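Local coordinates for protein taurine dioxygenase (PDB 5VN6) that probably hydroxylates taurine as an iron- and 2-oxoglutarate-dependent dioxygenase of the TfdA family, at residues A[51-56]-A[247-252]; A[119-124]-A[277-282]; A[132-137]-A[267-272]. One frame throughout, in Å; residues are numbered along the deposited sequence.

Overall arrangement
Along the chain from the N terminus, 51-56 comes first and waits almost 200 residues for 247-252, its partner in interaction 1. Segments 119-124 and 132-137 follow inside that loop. They pair later, with 277-282 in interaction 2 and 267-272 in interaction 3, so both cross interaction 1. Interaction 3 is nested inside the loop closed by interaction 2. Interaction 2 joins two neighbouring antiparallel strands of the large mixed sheet. Interaction 3 joins two strands of the three-stranded sheet. Interaction 1 bridges these two sheets of the cupin-type core. Gln55 O meets Arg122 NH1 between interactions 1 and 2, and Asp132 forms a salt bridge with Arg248 between interactions 3 and 1.

Interaction 1: residues A[51-56]-A[247-252]; sequences FLRDQD and VRWRWK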
# COMPACT_ATOMS: atom_id res chain seq x y z
N PHE A 51 -18.13 -2.40 1.53
CA PHE A 51 -17.85 -3.42 2.53
C PHE A 51 -19.02 -3.57 3.49
O PHE A 51 -19.69 -2.58 3.84
CB PHE A 51 -16.58 -3.08 3.34
CG PHE A 51 -15.37 -2.85 2.49
CD1 PHE A 51 -14.72 -3.90 1.90
CD2 PHE A 51 -14.88 -1.56 2.29
CE1 PHE A 51 -13.61 -3.70 1.12
CE2 PHE A 51 -13.78 -1.34 1.51
CZ PHE A 51 -13.13 -2.41 0.92
N LEU A 52 -19.27 -4.80 3.91
CA LEU A 52 -20.30 -5.07 4.90
C LEU A 52 -19.79 -6.11 5.88
O LEU A 52 -19.08 -7.04 5.49
CB LEU A 52 -21.59 -5.56 4.24
CG LEU A 52 -22.32 -4.61 3.29
CD1 LEU A 52 -21.80 -4.72 1.84
CD2 LEU A 52 -23.80 -4.88 3.34
N ARG A 53 -20.16 -5.96 7.15
CA ARG A 53 -19.87 -6.95 8.18
C ARG A 53 -21.11 -7.79 8.45
O ARG A 53 -22.23 -7.40 8.13
CB ARG A 53 -19.44 -6.28 9.49
CG ARG A 53 -18.20 -5.38 9.38
CD ARG A 53 -16.92 -6.20 9.30
NE ARG A 53 -15.74 -5.36 9.45
CZ ARG A 53 -14.52 -5.71 9.05
NH1 ARG A 53 -14.33 -6.89 8.45
NH2 ARG A 53 -13.50 -4.87 9.21
N ASP A 54 -20.87 -8.97 9.03
CA ASP A 54 -21.93 -9.81 9.60
C ASP A 54 -23.06 -10.06 8.60
O ASP A 54 -24.25 -9.93 8.92
CB ASP A 54 -22.45 -9.18 10.89
CG ASP A 54 -21.34 -8.89 11.85
OD1 ASP A 54 -20.53 -9.82 12.09
OD2 ASP A 54 -21.23 -7.73 12.32
N GLN A 55 -22.68 -10.46 7.39
CA GLN A 55 -23.65 -10.81 6.37
C GLN A 55 -23.93 -12.30 6.49
O GLN A 55 -23.31 -13.13 5.83
CB GLN A 55 -23.15 -10.42 4.98
CG GLN A 55 -23.08 -8.91 4.76
CD GLN A 55 -24.40 -8.23 5.07
OE1 GLN A 55 -25.39 -8.38 4.33
NE2 GLN A 55 -24.43 -7.49 6.17
N ASP A 56 -24.88 -12.63 7.38
CA ASP A 56 -25.32 -14.00 7.57
C ASP A 56 -26.39 -14.28 6.53
O ASP A 56 -27.58 -14.06 6.75
CB ASP A 56 -25.84 -14.20 8.99
CG ASP A 56 -26.31 -15.63 9.24
OD1 ASP A 56 -25.46 -16.55 9.17
OD2 ASP A 56 -27.51 -15.82 9.50
N VAL A 247 -7.33 1.62 -0.39
CA VAL A 247 -7.99 1.26 0.86
C VAL A 247 -7.56 -0.16 1.19
O VAL A 247 -7.30 -0.96 0.29
CB VAL A 247 -9.53 1.40 0.78
CG1 VAL A 247 -10.16 0.48 -0.32
CG2 VAL A 247 -10.16 1.13 2.13
N ARG A 248 -7.48 -0.47 2.48
CA ARG A 248 -7.08 -1.78 2.97
C ARG A 248 -8.16 -2.32 3.89
O ARG A 248 -8.56 -1.64 4.83
CB ARG A 248 -5.73 -1.73 3.70
CG ARG A 248 -5.29 -3.10 4.24
CD ARG A 248 -3.78 -3.24 4.28
NE ARG A 248 -3.35 -4.51 4.87
CZ ARG A 248 -2.12 -5.01 4.75
NH1 ARG A 248 -1.82 -6.18 5.32
NH2 ARG A 248 -1.20 -4.36 4.07
N TRP A 249 -8.63 -3.53 3.61
CA TRP A 249 -9.77 -4.10 4.32
C TRP A 249 -9.32 -5.35 5.05
O TRP A 249 -8.60 -6.18 4.49
CB TRP A 249 -10.90 -4.43 3.34
CG TRP A 249 -12.09 -5.14 3.92
CD1 TRP A 249 -12.46 -6.45 3.69
CD2 TRP A 249 -13.09 -4.59 4.78
NE1 TRP A 249 -13.62 -6.73 4.36
CE2 TRP A 249 -14.03 -5.62 5.05
CE3 TRP A 249 -13.28 -3.33 5.37
CZ2 TRP A 249 -15.15 -5.42 5.86
CZ3 TRP A 249 -14.40 -3.14 6.19
CH2 TRP A 249 -15.32 -4.18 6.41
N ARG A 250 -9.73 -5.47 6.31
CA ARG A 250 -9.43 -6.63 7.13
C ARG A 250 -10.66 -7.51 7.23
O ARG A 250 -11.74 -7.02 7.60
CB ARG A 250 -8.97 -6.23 8.53
CG ARG A 250 -8.59 -7.43 9.35
CD ARG A 250 -7.92 -7.00 10.65
NE ARG A 250 -7.68 -8.15 11.50
CZ ARG A 250 -7.10 -8.10 12.69
NH1 ARG A 250 -6.68 -6.93 13.18
NH2 ARG A 250 -6.93 -9.21 13.39
N TRP A 251 -10.52 -8.78 6.87
CA TRP A 251 -11.66 -9.69 6.81
C TRP A 251 -12.04 -10.23 8.18
O TRP A 251 -11.19 -10.46 9.04
CB TRP A 251 -11.34 -10.87 5.88
CG TRP A 251 -11.16 -10.44 4.46
CD1 TRP A 251 -9.98 -10.18 3.82
CD2 TRP A 251 -12.20 -10.19 3.51
NE1 TRP A 251 -10.23 -9.78 2.51
CE2 TRP A 251 -11.59 -9.78 2.31
CE3 TRP A 251 -13.60 -10.28 3.57
CZ2 TRP A 251 -12.32 -9.48 1.16
CZ3 TRP A 251 -14.33 -9.95 2.43
CH2 TRP A 251 -13.69 -9.56 1.24
N LYS A 252 -13.34 -10.44 8.36
CA LYS A 252 -13.92 -11.18 9.48
C LYS A 252 -14.92 -12.17 8.91
O LYS A 252 -15.31 -12.09 7.74
CB LYS A 252 -14.62 -10.24 10.48
CG LYS A 252 -13.71 -9.17 11.09
CD LYS A 252 -12.77 -9.76 12.11
CE LYS A 252 -11.70 -8.75 12.53
NZ LYS A 252 -10.66 -9.43 13.35
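A stack of Phe51, Trp249 and the Arg53 guanidinium joins the two sheets of the cupin-type core here, between strand 49-52 of the large sheet and strand 246-249 of the small one, with the loops that follow them. Trp249 is the middle layer. Its CG stands anti to the backbone N, which sends the indole toward 51-56. Phe51 covers one indole face in an offset stack, with its ring centroid 4.2 Å from that of the Trp249 five-membered ring and the planes 12° apart. Phe51 CB sits over the six-membered ring, 3.5 Å from its centroid, as a CH-pi contact. Val247 CG1 meets the edge of the Phe51 ring at CZ, 4.3 Å away.

The guanidinium of Arg53 lies flat on the opposite face of the Trp249 ring, with the two centres 3.7 Å apart and the planes at 22°. A bend at chi2 (-77°) helps to turn the chain over the indole. Arg53 NH1 then donates to Arg250 O at 2.7 Å, within the guanidinium plane and the carbonyl plane. NH2 adds a weak bond to the same oxygen. Lys252 CG touches the other guanidinium face, 3.5 Å from Arg53 NH1.

Arg250 O holds the guanidinium at its edge, NH1 has a second partner in Ser255 OG, and Trp249 supports a face. The geometry is that of a cation-pi stack, and the indole probably helps to stabilise the charge.

Interaction 2: residues A[119-124]-A[277-282]; sequences CVLRCI and RRMERA
Arg281 has its CG between the backbone N and the carbonyl carbon (chi1 67°), the crowded position, and bends again at chi3. This lays its NE 3.2 Å from Cys119 SG, which is itself anti to its backbone N. Met279 bends at chi2 and chi3, so its tip turns across to Leu121 and Cys123. The side chains of Met279 and Leu121 cross obliquely, with Met279 CE 3.7 Å from Leu121 CD2, and Met279 SD rests 3.9 Å from Cys123 CB. Leu121, Cys123, Met279 and Arg281 share one face of the sheet.

The backbones form a regular antiparallel pair. Val120 with Ala282 and Arg122 with Glu280 are hydrogen-bonded pairs; Leu121 with Arg281 and Cys123 with Met279 are non-hydrogen-bonded pairs. Arg122 N donates to Glu280 O at 2.8 Å, almost straight (173°), and Glu280 N returns a bond to Arg122 O. Ile124 N continues the pattern with Arg278 O at 2.8 Å. CA-H...O contacts fill the gaps between these bonds.

On the other face, the polar ends of Arg122 and Glu280 are linked through one water. Arg122 NE donates to it at 2.8 Å, and it donates to Glu280 OE1 at 2.9 Å. Glu280 OE2 forms salt bridges with Arg89 and Arg59, while Arg122 NH1 reaches Gln55 O. Nearer the strand end, Ile124 lays CG2 over one face of the Arg278 guanidinium and CG1 against Glu280 CG.

The buried Glu280 carboxylate has two arginine partners and a third through the water, which would probably keep it ionised. The Arg281 side chain lies about 6 Å from the bound magnesium, and NH1 makes a long, weak ion pair with Asp108, a ligand of that metal. The positive charge of Arg281 probably adds to the field at the metal site.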
# COMPACT_ATOMS: atom_id res chain seq x y z
N CYS A 119 -17.55 -8.03 -8.67
CA CYS A 119 -17.57 -9.24 -7.86
C CYS A 119 -18.22 -8.96 -6.50
O CYS A 119 -18.10 -7.85 -5.95
CB CYS A 119 -16.14 -9.75 -7.68
SG CYS A 119 -15.96 -11.29 -6.80
N VAL A 120 -18.88 -9.97 -5.97
CA VAL A 120 -19.38 -9.97 -4.59
C VAL A 120 -18.67 -11.11 -3.87
O VAL A 120 -18.90 -12.29 -4.18
CB VAL A 120 -20.90 -10.14 -4.51
CG1 VAL A 120 -21.32 -10.15 -3.04
CG2 VAL A 120 -21.64 -9.05 -5.31
N LEU A 121 -17.83 -10.76 -2.91
CA LEU A 121 -16.91 -11.69 -2.27
C LEU A 121 -17.24 -11.79 -0.79
O LEU A 121 -17.32 -10.76 -0.10
CB LEU A 121 -15.46 -11.22 -2.46
CG LEU A 121 -14.35 -12.05 -1.79
CD1 LEU A 121 -14.36 -13.49 -2.29
CD2 LEU A 121 -12.97 -11.42 -1.99
N ARG A 122 -17.44 -13.01 -0.29
CA ARG A 122 -17.77 -13.22 1.12
C ARG A 122 -16.73 -14.10 1.80
O ARG A 122 -16.29 -15.11 1.24
CB ARG A 122 -19.18 -13.84 1.30
CG ARG A 122 -19.49 -14.09 2.78
CD ARG A 122 -20.96 -14.29 3.10
NE ARG A 122 -21.40 -15.62 2.74
CZ ARG A 122 -22.32 -16.32 3.39
NH1 ARG A 122 -22.90 -15.82 4.48
NH2 ARG A 122 -22.66 -17.52 2.94
N CYS A 123 -16.33 -13.72 3.01
CA CYS A 123 -15.41 -14.52 3.80
C CYS A 123 -16.22 -15.49 4.65
O CYS A 123 -17.03 -15.06 5.47
CB CYS A 123 -14.52 -13.64 4.69
SG CYS A 123 -13.36 -14.57 5.75
N ILE A 124 -15.95 -16.78 4.49
CA ILE A 124 -16.67 -17.81 5.24
C ILE A 124 -15.96 -18.06 6.56
O ILE A 124 -16.53 -17.86 7.64
CB ILE A 124 -16.80 -19.10 4.41
CG1 ILE A 124 -17.46 -18.81 3.05
CG2 ILE A 124 -17.60 -20.13 5.19
CD1 ILE A 124 -18.80 -18.09 3.14
N ARG A 277 -8.29 -20.83 4.84
CA ARG A 277 -9.13 -19.67 4.61
C ARG A 277 -10.12 -20.02 3.52
O ARG A 277 -9.73 -20.56 2.48
CB ARG A 277 -8.31 -18.46 4.20
CG ARG A 277 -9.06 -17.15 4.32
CD ARG A 277 -8.12 -16.00 4.10
NE ARG A 277 -7.96 -15.74 2.67
CZ ARG A 277 -7.94 -14.52 2.13
NH1 ARG A 277 -8.07 -13.44 2.89
NH2 ARG A 277 -7.79 -14.39 0.82
N ARG A 278 -11.39 -19.71 3.75
CA ARG A 278 -12.45 -20.08 2.83
C ARG A 278 -13.22 -18.84 2.43
O ARG A 278 -13.80 -18.16 3.30
CB ARG A 278 -13.39 -21.13 3.45
CG ARG A 278 -12.75 -22.51 3.56
CD ARG A 278 -13.74 -23.59 4.00
NE ARG A 278 -14.18 -23.41 5.38
CZ ARG A 278 -15.45 -23.32 5.76
NH1 ARG A 278 -16.42 -23.42 4.86
NH2 ARG A 278 -15.75 -23.16 7.04
N MET A 279 -13.22 -18.54 1.13
CA MET A 279 -13.94 -17.43 0.53
C MET A 279 -14.90 -17.96 -0.53
O MET A 279 -14.71 -19.06 -1.06
CB MET A 279 -12.99 -16.41 -0.13
CG MET A 279 -11.74 -16.10 0.67
SD MET A 279 -12.02 -14.89 1.98
CE MET A 279 -12.41 -13.39 1.08
N GLU A 280 -15.94 -17.18 -0.82
CA GLU A 280 -16.85 -17.51 -1.91
C GLU A 280 -17.15 -16.22 -2.67
O GLU A 280 -17.44 -15.19 -2.06
CB GLU A 280 -18.15 -18.15 -1.38
CG GLU A 280 -17.91 -19.51 -0.71
CD GLU A 280 -19.19 -20.20 -0.21
OE1 GLU A 280 -20.29 -19.64 -0.40
OE2 GLU A 280 -19.08 -21.29 0.37
N ARG A 281 -17.06 -16.28 -3.99
CA ARG A 281 -17.24 -15.09 -4.81
C ARG A 281 -18.28 -15.35 -5.90
O ARG A 281 -18.54 -16.50 -6.28
CB ARG A 281 -15.91 -14.62 -5.43
CG ARG A 281 -15.30 -15.55 -6.47
CD ARG A 281 -13.93 -15.03 -6.94
NE ARG A 281 -14.01 -13.74 -7.63
CZ ARG A 281 -14.26 -13.61 -8.93
NH1 ARG A 281 -14.31 -12.39 -9.47
NH2 ARG A 281 -14.46 -14.68 -9.69
N ALA A 282 -18.91 -14.27 -6.35
CA ALA A 282 -19.82 -14.29 -7.49
C ALA A 282 -19.39 -13.18 -8.42
O ALA A 282 -19.48 -11.99 -8.07
CB ALA A 282 -21.27 -14.11 -7.05
O HOH W 1 -21.52 -17.17 0.41

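Interaction 3: residues A[132-137]-A[267-272]; sequences DTMWAN and YAVMDY
Backbone hydrogen bonds carry most of this antiparallel strand contact. Met134 and Tyr267 form a hydrogen-bonded pair: Met134 N donates to Tyr267 O at 2.8 Å, nearly straight at 170°, and Tyr267 N donates to Met134 O at 2.8 Å. Both donors lie in the plane of the carbonyl they meet. Thr133 and Ala268 are the non-hydrogen-bonded pair beside it. Beyond them Val269 N donates to Asp132 O at 2.9 Å, nearly along the C=O axis. Thr133 CA adds a CA-H...O contact to Tyr267 O.

The apolar contacts are looser. Val269 CG2, anti to the carbonyl carbon, lies 4.1 Å from Met134 CG where the two side chains cross obliquely. The CB atoms of Met134 and Tyr267 stand side by side at 4.4 Å, and both side chains then lead away.

Water-mediated bonding continues the pairing past the strand ends. Asp132 N donates to a water at 3.2 Å, and that water donates to Asp271 OD2 at 2.8 Å. Asp271 OD1 accepts from Gly131 N, so the two loops are joined twice.

Strand 133-137 is the middle of its three-stranded sheet. Strand 264-268, which carries the metal ligand His266, lies along one edge and strand 246-249 along the other. Asp132 OD2 forms a salt bridge with Arg248, and Thr133 OG1 bonds to Trp251 NE1. Tyr267 OH bonds to Glu244 of the second subunit, and Pro243 of that subunit packs on Met134, Tyr267 and Val269. At the far end Asn137 is the N-cap of helix 138-143.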
# COMPACT_ATOMS: atom_id res chain seq x y z
N ASP A 132 -5.41 -9.51 4.47
CA ASP A 132 -6.16 -8.33 4.06
C ASP A 132 -6.24 -8.23 2.53
O ASP A 132 -5.41 -8.78 1.81
CB ASP A 132 -5.48 -7.06 4.58
CG ASP A 132 -5.59 -6.91 6.07
OD1 ASP A 132 -6.18 -7.80 6.73
OD2 ASP A 132 -5.06 -5.90 6.60
N THR A 133 -7.24 -7.51 2.04
CA THR A 133 -7.34 -7.21 0.61
C THR A 133 -7.32 -5.69 0.45
O THR A 133 -7.90 -4.97 1.27
CB THR A 133 -8.61 -7.82 -0.02
OG1 THR A 133 -8.66 -9.22 0.28
CG2 THR A 133 -8.63 -7.62 -1.54
N MET A 134 -6.63 -5.22 -0.58
CA MET A 134 -6.56 -3.79 -0.86
C MET A 134 -7.15 -3.52 -2.22
O MET A 134 -7.11 -4.37 -3.11
CB MET A 134 -5.11 -3.28 -0.84
CG MET A 134 -4.36 -3.65 0.43
SD MET A 134 -2.67 -3.05 0.36
CE MET A 134 -2.96 -1.29 0.28
N TRP A 135 -7.72 -2.32 -2.37
CA TRP A 135 -8.19 -1.81 -3.65
C TRP A 135 -7.56 -0.45 -3.92
O TRP A 135 -7.25 0.29 -3.00
CB TRP A 135 -9.74 -1.68 -3.71
CG TRP A 135 -10.49 -2.96 -3.81
CD1 TRP A 135 -11.07 -3.48 -4.92
CD2 TRP A 135 -10.79 -3.87 -2.73
NE1 TRP A 135 -11.69 -4.66 -4.62
CE2 TRP A 135 -11.54 -4.93 -3.29
CE3 TRP A 135 -10.48 -3.90 -1.37
CZ2 TRP A 135 -11.99 -6.01 -2.52
CZ3 TRP A 135 -10.93 -4.97 -0.61
CH2 TRP A 135 -11.67 -6.01 -1.19
N ALA A 136 -7.43 -0.12 -5.21
CA ALA A 136 -6.91 1.17 -5.64
C ALA A 136 -7.88 1.80 -6.64
O ALA A 136 -8.48 1.10 -7.46
CB ALA A 136 -5.51 1.03 -6.27
N ASN A 137 -8.04 3.11 -6.55
CA ASN A 137 -8.97 3.87 -7.39
C ASN A 137 -8.23 4.28 -8.66
O ASN A 137 -7.42 5.21 -8.65
CB ASN A 137 -9.50 5.07 -6.61
CG ASN A 137 -10.48 5.92 -7.40
OD1 ASN A 137 -10.48 5.93 -8.64
ND2 ASN A 137 -11.30 6.67 -6.69
N TYR A 267 -5.55 -6.16 -4.65
CA TYR A 267 -4.34 -6.85 -4.24
C TYR A 267 -4.70 -7.68 -3.02
O TYR A 267 -5.11 -7.11 -2.00
CB TYR A 267 -3.22 -5.83 -3.93
CG TYR A 267 -1.80 -6.34 -3.75
CD1 TYR A 267 -0.80 -5.95 -4.62
CD2 TYR A 267 -1.44 -7.15 -2.67
CE1 TYR A 267 0.54 -6.36 -4.44
CE2 TYR A 267 -0.10 -7.57 -2.49
CZ TYR A 267 0.88 -7.16 -3.38
OH TYR A 267 2.19 -7.55 -3.26
N ALA A 268 -4.60 -9.00 -3.13
CA ALA A 268 -4.84 -9.90 -2.01
C ALA A 268 -3.51 -10.10 -1.28
O ALA A 268 -2.59 -10.72 -1.81
CB ALA A 268 -5.44 -11.23 -2.48
N VAL A 269 -3.39 -9.53 -0.08
CA VAL A 269 -2.11 -9.55 0.62
C VAL A 269 -1.77 -10.96 1.08
O VAL A 269 -2.56 -11.63 1.75
CB VAL A 269 -2.12 -8.56 1.79
CG1 VAL A 269 -0.74 -8.49 2.39
CG2 VAL A 269 -2.55 -7.17 1.31
N MET A 270 -0.55 -11.39 0.78
CA MET A 270 -0.15 -12.74 1.13
C MET A 270 0.88 -12.72 2.26
O MET A 270 2.00 -13.20 2.08
CB MET A 270 0.40 -13.46 -0.09
CG MET A 270 -0.00 -14.91 -0.18
SD MET A 270 -1.66 -14.99 -0.85
CE MET A 270 -1.37 -14.36 -2.50
N ASP A 271 0.51 -12.15 3.41
CA ASP A 271 1.39 -12.08 4.57
C ASP A 271 1.27 -13.29 5.48
O ASP A 271 2.01 -13.37 6.47
CB ASP A 271 1.10 -10.81 5.39
CG ASP A 271 -0.35 -10.72 5.85
OD1 ASP A 271 -1.22 -11.31 5.18
OD2 ASP A 271 -0.63 -10.06 6.88
N TYR A 272 0.36 -14.30 5.14
CA TYR A 272 0.06 -15.33 6.12
C TYR A 272 0.75 -16.65 5.78
O TYR A 272 0.96 -16.97 4.61
CB TYR A 272 -1.46 -15.58 6.24
CG TYR A 272 -2.23 -15.78 4.95
CD1 TYR A 272 -2.53 -17.05 4.49
CD2 TYR A 272 -2.70 -14.69 4.21
CE1 TYR A 272 -3.26 -17.25 3.32
CE2 TYR A 272 -3.42 -14.88 3.03
CZ TYR A 272 -3.69 -16.16 2.59
OH TYR A 272 -4.41 -16.36 1.43
O HOH W 2 -3.05 -8.64 6.45